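Local atomic coordinates of carboxylic ester hydrolase (Aspergillus niger, PDB entry 7K4O), a protein that probably hydrolyses ester bonds of tannins as a serine esterase of the tannase family, with gallic acid bound in its pocket. Residues P237-E247 with E279-A287. Numbering follows the deposited sequence.
Sequences PPCELDKIVNE and EGKPYSCAA. With NAG (2-acetamido-2-deoxy-beta-D-glucopyranose), chain G.
The ring of Tyr283 lies flat against the first turn of helix 238-252. Glu240 CA sits over the middle of one ring face, 4.0 Å from the centroid and almost on the ring normal, a CH-pi contact. Glu240 CB covers the same face nearer the hydroxyl end. Tyr283 has its CG between the backbone N and the carbonyl carbon (chi1 65°), which lays the ring along the helix surface. At the ring edge, a water 2.6 Å from Tyr283 OH donates a weak hydrogen bond to Glu240 OE2. The Glu240 carboxylate also hydrogen-bonds to the hydroxyls of Tyr234 and Ser299. Cys239 SG is 3.5 Å from Tyr283 CD1 and lies oblique to the ring, a sulfur-aromatic contact. The same sulfur forms the disulfide with Cys285 SG (chi3 83°), tying the helix to strand 282-285 of a two-stranded antiparallel hairpin with 294-297. This unit belongs to the long insertion between main-sheet strands 205-209 and 410-416, consistent with the lid domain of an alpha/beta-hydrolase fold. Lys243 bends at chi2 and chi3, and its CE comes 3.3 Å from Pro282 O; NZ adds a weak hydrogen bond to that carbonyl. Asn246 ND2 carries an N-linked sugar, whose N2 donates to Asp242 OD2 over 2.7 Å. The sugar's acetamide methyl C8 rests 3.5 Å from Cys239 SG.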
loop_
_atom_site.group_PDB
_atom_site.type_symbol
_atom_site.label_atom_id
_atom_site.label_comp_id
_atom_site.label_asym_id
_atom_site.label_seq_id
_atom_site.Cartn_x
_atom_site.Cartn_y
_atom_site.Cartn_z
ATOM N N PRO A 237 -27.873 0.602 -7.071
ATOM C CA PRO A 237 -27.568 2.028 -6.932
ATOM C C PRO A 237 -26.501 2.160 -5.845
ATOM O O PRO A 237 -26.561 1.446 -4.840
ATOM C CB PRO A 237 -28.891 2.673 -6.482
ATOM C CG PRO A 237 -29.946 1.674 -6.892
ATOM C CD PRO A 237 -29.294 0.303 -6.804
ATOM N N PRO A 238 -25.494 3.032 -6.015
ATOM C CA PRO A 238 -24.461 3.206 -4.985
ATOM C C PRO A 238 -25.045 3.393 -3.578
ATOM O O PRO A 238 -24.524 2.870 -2.615
ATOM C CB PRO A 238 -23.741 4.483 -5.434
ATOM C CG PRO A 238 -23.874 4.453 -6.942
ATOM C CD PRO A 238 -25.265 3.889 -7.186
ATOM N N CYS A 239 -26.168 4.114 -3.481
ATOM C CA CYS A 239 -26.802 4.429 -2.181
ATOM C C CYS A 239 -27.249 3.149 -1.486
ATOM O O CYS A 239 -27.183 3.075 -0.251
ATOM C CB CYS A 239 -27.999 5.343 -2.424
ATOM S SG CYS A 239 -28.572 6.126 -0.907
ATOM N N GLU A 240 -27.716 2.155 -2.235
ATOM C CA GLU A 240 -28.196 0.907 -1.617
ATOM C C GLU A 240 -27.023 0.216 -0.911
ATOM O O GLU A 240 -27.211 -0.305 0.206
ATOM C CB GLU A 240 -28.836 0.028 -2.684
ATOM C CG GLU A 240 -29.324 -1.299 -2.165
ATOM C CD GLU A 240 -30.033 -2.116 -3.236
ATOM O OE1 GLU A 240 -29.615 -2.029 -4.400
ATOM O OE2 GLU A 240 -31.019 -2.819 -2.898
ATOM N N LEU A 241 -25.867 0.131 -1.573
ATOM C CA LEU A 241 -24.669 -0.530 -0.976
ATOM C C LEU A 241 -24.146 0.319 0.179
ATOM O O LEU A 241 -23.725 -0.284 1.185
ATOM C CB LEU A 241 -23.624 -0.739 -2.077
ATOM C CG LEU A 241 -24.071 -1.752 -3.132
ATOM C CD1 LEU A 241 -23.054 -1.980 -4.227
ATOM C CD2 LEU A 241 -24.440 -3.069 -2.486
ATOM N N ASP A 242 -24.198 1.637 0.054
ATOM C CA ASP A 242 -23.740 2.545 1.141
ATOM C C ASP A 242 -24.609 2.333 2.386
ATOM O O ASP A 242 -24.080 2.343 3.509
ATOM C CB ASP A 242 -23.710 4.000 0.712
ATOM C CG ASP A 242 -23.073 4.878 1.774
ATOM O OD1 ASP A 242 -21.966 4.515 2.273
ATOM O OD2 ASP A 242 -23.689 5.894 2.127
ATOM N N LYS A 243 -25.908 2.083 2.200
ATOM C CA LYS A 243 -26.795 1.772 3.341
ATOM C C LYS A 243 -26.372 0.464 3.998
ATOM O O LYS A 243 -26.313 0.368 5.241
ATOM C CB LYS A 243 -28.260 1.731 2.864
ATOM C CG LYS A 243 -29.274 1.372 3.944
ATOM C CD LYS A 243 -29.182 2.207 5.192
ATOM C CE LYS A 243 -29.555 3.657 4.961
ATOM N NZ LYS A 243 -30.153 4.266 6.180
ATOM N N ILE A 244 -26.012 -0.537 3.204
ATOM C CA ILE A 244 -25.565 -1.819 3.786
ATOM C C ILE A 244 -24.298 -1.555 4.617
ATOM O O ILE A 244 -24.176 -2.133 5.733
ATOM C CB ILE A 244 -25.343 -2.857 2.669
ATOM C CG1 ILE A 244 -26.694 -3.338 2.115
ATOM C CG2 ILE A 244 -24.537 -4.038 3.149
ATOM C CD1 ILE A 244 -26.602 -4.053 0.786
ATOM N N VAL A 245 -23.359 -0.784 4.078
ATOM C CA VAL A 245 -22.106 -0.503 4.856
ATOM C C VAL A 245 -22.473 0.187 6.188
ATOM O O VAL A 245 -21.979 -0.224 7.238
ATOM C CB VAL A 245 -21.149 0.357 4.020
ATOM C CG1 VAL A 245 -20.008 0.910 4.855
ATOM C CG2 VAL A 245 -20.649 -0.430 2.817
ATOM N N ASN A 246 -23.277 1.251 6.132
ATOM C CA ASN A 246 -23.699 2.022 7.341
ATOM C C ASN A 246 -24.353 1.083 8.345
ATOM O O ASN A 246 -24.014 1.169 9.525
ATOM C CB ASN A 246 -24.598 3.217 7.000
ATOM C CG ASN A 246 -23.838 4.402 6.445
ATOM O OD1 ASN A 246 -22.596 4.381 6.386
ATOM N ND2 ASN A 246 -24.555 5.435 5.999
ATOM N N GLU A 247 -25.252 0.188 7.928
ATOM C CA GLU A 247 -25.914 -0.756 8.875
ATOM C C GLU A 247 -24.953 -1.811 9.398
ATOM O O GLU A 247 -25.173 -2.327 10.528
ATOM C CB GLU A 247 -27.106 -1.432 8.199
ATOM C CG GLU A 247 -28.232 -0.455 7.935
ATOM C CD GLU A 247 -28.841 0.081 9.231
ATOM O OE1 GLU A 247 -29.070 -0.700 10.177
ATOM O OE2 GLU A 247 -29.037 1.271 9.299
ATOM N N GLU A 279 -32.379 -6.110 4.792
ATOM C CA GLU A 279 -33.420 -6.089 3.734
ATOM C C GLU A 279 -34.628 -5.271 4.217
ATOM O O GLU A 279 -35.051 -5.465 5.349
ATOM C CB GLU A 279 -33.883 -7.485 3.362
ATOM C CG GLU A 279 -34.740 -7.454 2.113
ATOM C CD GLU A 279 -35.205 -8.809 1.633
ATOM O OE1 GLU A 279 -36.260 -8.840 0.961
ATOM O OE2 GLU A 279 -34.512 -9.820 1.918
ATOM N N GLY A 280 -35.098 -4.355 3.382
ATOM C CA GLY A 280 -36.268 -3.512 3.677
ATOM C C GLY A 280 -35.888 -2.185 4.303
ATOM O O GLY A 280 -36.736 -1.304 4.348
ATOM N N LYS A 281 -34.649 -1.984 4.740
ATOM C CA LYS A 281 -34.286 -0.691 5.360
ATOM C C LYS A 281 -34.307 0.390 4.291
ATOM O O LYS A 281 -33.811 0.215 3.187
ATOM C CB LYS A 281 -32.934 -0.779 6.062
ATOM C CG LYS A 281 -32.969 -1.495 7.408
ATOM C CD LYS A 281 -32.890 -0.513 8.576
ATOM C CE LYS A 281 -33.582 -0.967 9.851
ATOM N NZ LYS A 281 -32.982 -2.196 10.425
ATOM N N PRO A 282 -34.912 1.557 4.569
ATOM C CA PRO A 282 -34.968 2.619 3.573
ATOM C C PRO A 282 -33.602 3.281 3.392
ATOM O O PRO A 282 -32.832 3.382 4.330
ATOM C CB PRO A 282 -35.963 3.634 4.158
ATOM C CG PRO A 282 -35.914 3.383 5.662
ATOM C CD PRO A 282 -35.568 1.917 5.841
ATOM N N TYR A 283 -33.372 3.800 2.204
ATOM C CA TYR A 283 -32.169 4.601 1.915
ATOM C C TYR A 283 -32.598 5.791 1.077
ATOM O O TYR A 283 -33.550 5.697 0.266
ATOM C CB TYR A 283 -31.091 3.742 1.232
ATOM C CG TYR A 283 -31.449 3.209 -0.133
ATOM C CD1 TYR A 283 -31.275 3.977 -1.280
ATOM C CD2 TYR A 283 -31.920 1.909 -0.268
ATOM C CE1 TYR A 283 -31.578 3.456 -2.536
ATOM C CE2 TYR A 283 -32.228 1.379 -1.509
ATOM C CZ TYR A 283 -32.047 2.149 -2.640
ATOM O OH TYR A 283 -32.364 1.602 -3.850
ATOM N N SER A 284 -31.862 6.871 1.233
ATOM C CA SER A 284 -32.063 8.104 0.456
ATOM C C SER A 284 -30.710 8.783 0.318
ATOM O O SER A 284 -30.019 8.937 1.326
ATOM C CB SER A 284 -33.079 8.995 1.130
ATOM O OG SER A 284 -33.031 10.297 0.577
ATOM N N CYS A 285 -30.336 9.125 -0.898
ATOM C CA CYS A 285 -29.115 9.909 -1.190
ATOM C C CYS A 285 -29.592 11.077 -2.038
ATOM O O CYS A 285 -30.453 10.874 -2.907
ATOM C CB CYS A 285 -28.031 9.067 -1.878
ATOM S SG CYS A 285 -27.318 7.766 -0.821
ATOM N N ALA A 286 -29.037 12.255 -1.798
ATOM C CA ALA A 286 -29.327 13.482 -2.562
ATOM C C ALA A 286 -28.702 13.376 -3.949
ATOM O O ALA A 286 -27.719 12.636 -4.117
ATOM C CB ALA A 286 -28.781 14.669 -1.819
ATOM N N ALA A 287 -29.244 14.115 -4.906
ATOM C CA ALA A 287 -28.700 14.172 -6.276
ATOM C C ALA A 287 -27.346 14.876 -6.208
ATOM O O ALA A 287 -27.261 15.891 -5.524
ATOM C CB ALA A 287 -29.660 14.890 -7.178
HETATM C C1 NAG G . -24.005 6.680 5.413
HETATM C C2 NAG G . -25.028 7.669 4.826
HETATM C C3 NAG G . -24.426 8.983 4.360
HETATM C C4 NAG G . -23.752 9.555 5.574
HETATM C C5 NAG G . -22.736 8.554 6.117
HETATM C C6 NAG G . -22.070 9.098 7.367
HETATM C C7 NAG G . -26.830 6.525 3.633
HETATM C C8 NAG G . -27.208 5.876 2.333
HETATM N N2 NAG G . -25.618 7.071 3.650
HETATM O O3 NAG G . -25.469 9.763 3.764
HETATM O O4 NAG G . -23.074 10.676 5.079
HETATM O O5 NAG G . -23.310 7.313 6.477
HETATM O O6 NAG G . -21.123 8.154 7.819
HETATM O O7 NAG G . -27.563 6.570 4.597
HETATM O O HOH W 1 -33.261 -0.890 -3.901
#